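Long-range contact in 3-keto-5-aminohexanoate cleavage enzyme (Ralstonia eutropha, PDB 3C6C), which probably cleaves 3-keto-5-aminohexanoate or a related beta-keto acid at a metal site, zinc being the family cofactor and nickel the ion bound here: residues A[254-268]-A[280-293]. Numbering follows the deposited sequence.
Sequences MAQAALLGGNVRVGL and ATNGQLVERARTVI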
loop_
_atom_site.group_PDB
_atom_site.type_symbol
_atom_site.label_atom_id
_atom_site.label_comp_id
_atom_site.label_asym_id
_atom_site.label_seq_id
_atom_site.Cartn_x
_atom_site.Cartn_y
_atom_site.Cartn_z
HETATM N N MSE A 254 13.913 -8.289 -10.293
HETATM C CA MSE A 254 14.876 -9.066 -9.498
HETATM C C MSE A 254 15.297 -8.290 -8.241
HETATM O O MSE A 254 15.251 -8.803 -7.111
HETATM C CB MSE A 254 16.108 -9.413 -10.363
HETATM C CG MSE A 254 17.257 -10.197 -9.668
HETATM SE SE MSE A 254 18.461 -9.076 -8.684
HETATM C CE MSE A 254 18.996 -7.832 -10.057
ATOM N N ALA A 255 15.683 -7.037 -8.442
ATOM C CA ALA A 255 16.162 -6.221 -7.317
ATOM C C ALA A 255 15.019 -5.997 -6.321
ATOM O O ALA A 255 15.195 -6.041 -5.092
ATOM C CB ALA A 255 16.779 -4.859 -7.797
ATOM N N GLN A 256 13.835 -5.788 -6.864
ATOM C CA GLN A 256 12.652 -5.457 -6.041
ATOM C C GLN A 256 12.252 -6.649 -5.189
ATOM O O GLN A 256 11.958 -6.510 -3.993
ATOM C CB GLN A 256 11.452 -4.998 -6.902
ATOM C CG GLN A 256 10.290 -4.540 -6.035
ATOM C CD GLN A 256 10.684 -3.382 -5.169
ATOM O OE1 GLN A 256 10.626 -2.229 -5.616
ATOM N NE2 GLN A 256 11.127 -3.664 -3.932
ATOM N N ALA A 257 12.337 -7.837 -5.774
ATOM C CA ALA A 257 12.073 -9.075 -5.020
ATOM C C ALA A 257 13.101 -9.253 -3.911
ATOM O O ALA A 257 12.746 -9.517 -2.765
ATOM C CB ALA A 257 12.020 -10.322 -5.930
ATOM N N ALA A 258 14.375 -9.071 -4.240
ATOM C CA ALA A 258 15.452 -9.220 -3.242
ATOM C C ALA A 258 15.184 -8.295 -2.063
ATOM O O ALA A 258 15.321 -8.685 -0.904
ATOM C CB ALA A 258 16.843 -8.951 -3.842
ATOM N N LEU A 259 14.783 -7.076 -2.389
ATOM C CA LEU A 259 14.566 -6.035 -1.371
ATOM C C LEU A 259 13.385 -6.349 -0.414
ATOM O O LEU A 259 13.347 -5.885 0.739
ATOM C CB LEU A 259 14.358 -4.679 -2.029
ATOM C CG LEU A 259 15.636 -4.006 -2.561
ATOM C CD1 LEU A 259 15.242 -2.851 -3.491
ATOM C CD2 LEU A 259 16.547 -3.487 -1.419
ATOM N N LEU A 260 12.463 -7.158 -0.897
ATOM C CA LEU A 260 11.176 -7.458 -0.197
ATOM C C LEU A 260 11.162 -8.828 0.474
ATOM O O LEU A 260 10.148 -9.245 1.042
ATOM C CB LEU A 260 9.992 -7.283 -1.156
ATOM C CG LEU A 260 9.655 -5.819 -1.499
ATOM C CD1 LEU A 260 8.559 -5.814 -2.586
ATOM C CD2 LEU A 260 9.269 -5.006 -0.225
ATOM N N GLY A 261 12.303 -9.503 0.406
ATOM C CA GLY A 261 12.505 -10.823 1.038
ATOM C C GLY A 261 12.183 -12.033 0.191
ATOM O O GLY A 261 12.126 -13.184 0.670
ATOM N N GLY A 262 11.979 -11.762 -1.090
ATOM C CA GLY A 262 11.713 -12.828 -2.082
ATOM C C GLY A 262 12.962 -13.346 -2.755
ATOM O O GLY A 262 14.055 -12.797 -2.631
ATOM N N ASN A 263 12.788 -14.481 -3.408
ATOM C CA ASN A 263 13.831 -15.036 -4.251
ATOM C C ASN A 263 13.631 -14.515 -5.660
ATOM O O ASN A 263 12.673 -13.801 -5.929
ATOM C CB ASN A 263 13.788 -16.542 -4.159
ATOM C CG ASN A 263 14.022 -16.995 -2.731
ATOM O OD1 ASN A 263 15.028 -16.631 -2.126
ATOM N ND2 ASN A 263 13.038 -17.687 -2.150
ATOM N N VAL A 264 14.587 -14.834 -6.527
ATOM C CA VAL A 264 14.708 -14.182 -7.826
ATOM C C VAL A 264 14.955 -15.133 -8.977
ATOM O O VAL A 264 15.314 -16.281 -8.796
ATOM C CB VAL A 264 15.823 -13.078 -7.816
ATOM C CG1 VAL A 264 15.607 -12.137 -6.601
ATOM C CG2 VAL A 264 17.220 -13.671 -7.817
ATOM N N ARG A 265 14.754 -14.589 -10.183
ATOM C CA ARG A 265 14.906 -15.335 -11.421
ATOM C C ARG A 265 15.353 -14.397 -12.540
ATOM O O ARG A 265 14.851 -13.275 -12.687
ATOM C CB ARG A 265 13.593 -16.063 -11.759
ATOM C CG ARG A 265 13.416 -16.467 -13.202
ATOM C CD ARG A 265 12.286 -17.426 -13.403
ATOM N NE ARG A 265 11.779 -17.368 -14.770
ATOM C CZ ARG A 265 10.981 -18.262 -15.319
ATOM N NH1 ARG A 265 10.611 -19.333 -14.630
ATOM N NH2 ARG A 265 10.525 -18.062 -16.530
ATOM N N VAL A 266 16.339 -14.886 -13.273
ATOM C CA VAL A 266 16.762 -14.312 -14.535
ATOM C C VAL A 266 16.900 -15.392 -15.592
ATOM O O VAL A 266 16.577 -16.551 -15.345
ATOM C CB VAL A 266 18.080 -13.475 -14.383
ATOM C CG1 VAL A 266 17.866 -12.302 -13.379
ATOM C CG2 VAL A 266 19.309 -14.320 -13.995
ATOM N N GLY A 267 17.370 -14.991 -16.774
ATOM C CA GLY A 267 17.574 -15.943 -17.867
ATOM C C GLY A 267 17.002 -15.564 -19.209
ATOM O O GLY A 267 16.121 -14.737 -19.315
ATOM N N LEU A 268 17.497 -16.264 -20.229
ATOM C CA LEU A 268 17.108 -16.014 -21.618
ATOM C C LEU A 268 15.647 -16.385 -21.917
ATOM O O LEU A 268 15.094 -15.954 -22.929
ATOM C CB LEU A 268 18.060 -16.731 -22.587
ATOM C CG LEU A 268 19.513 -16.266 -22.574
ATOM C CD1 LEU A 268 20.326 -17.137 -23.540
ATOM C CD2 LEU A 268 19.588 -14.790 -22.938
ATOM N N ALA A 280 22.530 -11.087 -24.458
ATOM C CA ALA A 280 23.134 -11.699 -23.256
ATOM C C ALA A 280 23.326 -13.204 -23.378
ATOM O O ALA A 280 22.617 -13.905 -24.106
ATOM C CB ALA A 280 22.259 -11.419 -22.013
ATOM N N THR A 281 24.291 -13.697 -22.615
ATOM C CA THR A 281 24.291 -15.102 -22.215
ATOM C C THR A 281 23.589 -15.256 -20.852
ATOM O O THR A 281 23.460 -14.311 -20.075
ATOM C CB THR A 281 25.726 -15.682 -22.084
ATOM O OG1 THR A 281 26.355 -15.139 -20.904
ATOM C CG2 THR A 281 26.603 -15.430 -23.391
ATOM N N ASN A 282 23.180 -16.480 -20.547
ATOM C CA ASN A 282 22.590 -16.785 -19.242
ATOM C C ASN A 282 23.564 -16.452 -18.135
ATOM O O ASN A 282 23.194 -15.827 -17.154
ATOM C CB ASN A 282 22.132 -18.232 -19.137
ATOM C CG ASN A 282 20.800 -18.463 -19.816
ATOM O OD1 ASN A 282 19.771 -17.965 -19.358
ATOM N ND2 ASN A 282 20.814 -19.230 -20.908
ATOM N N GLY A 283 24.830 -16.802 -18.331
ATOM C CA GLY A 283 25.865 -16.500 -17.340
ATOM C C GLY A 283 25.990 -15.034 -17.027
ATOM O O GLY A 283 26.153 -14.613 -15.878
ATOM N N GLN A 284 25.888 -14.228 -18.066
ATOM C CA GLN A 284 26.029 -12.781 -17.877
ATOM C C GLN A 284 24.862 -12.233 -17.045
ATOM O O GLN A 284 25.013 -11.365 -16.204
ATOM C CB GLN A 284 26.115 -12.080 -19.236
ATOM C CG GLN A 284 27.433 -12.306 -19.878
ATOM C CD GLN A 284 27.470 -11.939 -21.343
ATOM O OE1 GLN A 284 26.455 -11.647 -21.959
ATOM N NE2 GLN A 284 28.670 -11.994 -21.916
ATOM N N LEU A 285 23.691 -12.764 -17.297
ATOM C CA LEU A 285 22.470 -12.332 -16.588
ATOM C C LEU A 285 22.556 -12.714 -15.116
ATOM O O LEU A 285 22.230 -11.928 -14.237
ATOM C CB LEU A 285 21.207 -12.896 -17.242
ATOM C CG LEU A 285 20.876 -12.403 -18.656
ATOM C CD1 LEU A 285 19.630 -13.144 -19.198
ATOM C CD2 LEU A 285 20.719 -10.841 -18.719
ATOM N N VAL A 286 23.033 -13.934 -14.861
ATOM C CA VAL A 286 23.245 -14.413 -13.500
ATOM C C VAL A 286 24.279 -13.538 -12.801
ATOM O O VAL A 286 24.126 -13.157 -11.646
ATOM C CB VAL A 286 23.672 -15.915 -13.456
ATOM C CG1 VAL A 286 24.079 -16.303 -12.031
ATOM C CG2 VAL A 286 22.517 -16.865 -13.940
ATOM N N GLU A 287 25.354 -13.216 -13.510
ATOM C CA GLU A 287 26.452 -12.434 -12.920
ATOM C C GLU A 287 25.967 -11.059 -12.514
ATOM O O GLU A 287 26.262 -10.550 -11.422
ATOM C CB GLU A 287 27.607 -12.307 -13.907
ATOM C CG GLU A 287 28.717 -11.414 -13.434
ATOM C CD GLU A 287 29.827 -11.275 -14.489
ATOM O OE1 GLU A 287 29.547 -11.508 -15.700
ATOM O OE2 GLU A 287 30.967 -10.934 -14.093
ATOM N N ARG A 288 25.134 -10.481 -13.359
ATOM C CA ARG A 288 24.606 -9.121 -13.116
ATOM C C ARG A 288 23.719 -9.102 -11.876
ATOM O O ARG A 288 23.838 -8.232 -11.021
ATOM C CB ARG A 288 23.855 -8.577 -14.343
ATOM C CG ARG A 288 23.070 -7.276 -14.108
ATOM C CD ARG A 288 22.855 -6.504 -15.425
ATOM N NE ARG A 288 24.171 -6.252 -15.999
ATOM C CZ ARG A 288 24.417 -5.603 -17.130
ATOM N NH1 ARG A 288 23.432 -5.146 -17.882
ATOM N NH2 ARG A 288 25.675 -5.438 -17.511
ATOM N N ALA A 289 22.849 -10.097 -11.789
ATOM C CA ALA A 289 21.885 -10.215 -10.673
ATOM C C ALA A 289 22.636 -10.444 -9.350
ATOM O O ALA A 289 22.360 -9.845 -8.306
ATOM C CB ALA A 289 20.861 -11.362 -10.969
ATOM N N ARG A 290 23.645 -11.291 -9.454
ATOM C CA ARG A 290 24.489 -11.645 -8.290
ATOM C C ARG A 290 25.211 -10.427 -7.734
ATOM O O ARG A 290 25.258 -10.189 -6.507
ATOM C CB ARG A 290 25.456 -12.778 -8.631
ATOM C CG ARG A 290 26.429 -13.084 -7.508
ATOM C CD ARG A 290 27.257 -14.266 -7.875
ATOM N NE ARG A 290 28.389 -14.403 -6.973
ATOM C CZ ARG A 290 29.348 -15.304 -7.124
ATOM N NH1 ARG A 290 29.291 -16.177 -8.118
ATOM N NH2 ARG A 290 30.344 -15.352 -6.255
ATOM N N THR A 291 25.748 -9.633 -8.653
ATOM C CA THR A 291 26.438 -8.391 -8.299
ATOM C C THR A 291 25.517 -7.415 -7.557
ATOM O O THR A 291 25.870 -6.854 -6.519
ATOM C CB THR A 291 27.073 -7.736 -9.539
ATOM O OG1 THR A 291 28.117 -8.588 -10.031
ATOM C CG2 THR A 291 27.649 -6.353 -9.193
ATOM N N VAL A 292 24.311 -7.257 -8.079
ATOM C CA VAL A 292 23.314 -6.405 -7.449
ATOM C C VAL A 292 22.988 -6.900 -6.031
ATOM O O VAL A 292 23.036 -6.143 -5.050
ATOM C CB VAL A 292 22.026 -6.238 -8.311
ATOM C CG1 VAL A 292 20.921 -5.561 -7.450
ATOM C CG2 VAL A 292 22.333 -5.418 -9.614
ATOM N N ILE A 293 22.696 -8.182 -5.918
ATOM C CA ILE A 293 22.330 -8.809 -4.617
ATOM C C ILE A 293 23.436 -8.612 -3.565
ATOM O O ILE A 293 23.192 -8.243 -2.417
ATOM C CB ILE A 293 21.952 -10.325 -4.835
ATOM C CG1 ILE A 293 20.619 -10.411 -5.603
ATOM C CG2 ILE A 293 21.867 -11.111 -3.501
ATOM C CD1 ILE A 293 20.345 -11.806 -6.202
#
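Selenomethionine Met254 lies against three residues of helix 282-293. Its chain bends at both outer torsions, which folds the methyl CE back onto the helix, 3.8 Å from both Ala289 CA and Val292 CB. Its SE rests beside Ile293 CG1 at 4.0 Å. Next to it Ala255 CB touches Val292 CG1, and one turn further on Ala258 CB approaches Ile293 CG1; the two helices run at 37° to each other.

Strand 264-266 supplies the other apolar layer. Val264 CG2 meets Ile293 CD1 tip to tip, and the two methyls of Val266 divide their work, CG1 touching Ala289 CB and CG2 lying over the backbone between Leu285 and Val286. Arg265, between them, points away from the helix and forms a salt bridge with Asp270. This is the last beta/alpha unit of the TIM barrel: strand 264-266 closes the barrel by pairing in parallel with the first strand, 23-29, and helix 282-293 runs back roughly antiparallel to it on the outside.

Polar contact is concentrated where the strand gives way to loop. Leu268 N donates to Asn282 OD1 (3.0 Å, 162° at the hydrogen), approaching tilted 31° from the carbonyl plane. The amide is gripped at its other end as well, ND2 donating to Val30 O, so its rotation is fixed by two bonds. Leu268 crosses this amide with CG and CD1, and its CD2 reaches Ala280 O at 3.4 Å. Beside it, Leu285 CD1 packs on Gly267 C at 3.6 Å. Thr281 and Gln284 form a capping box that starts the helix.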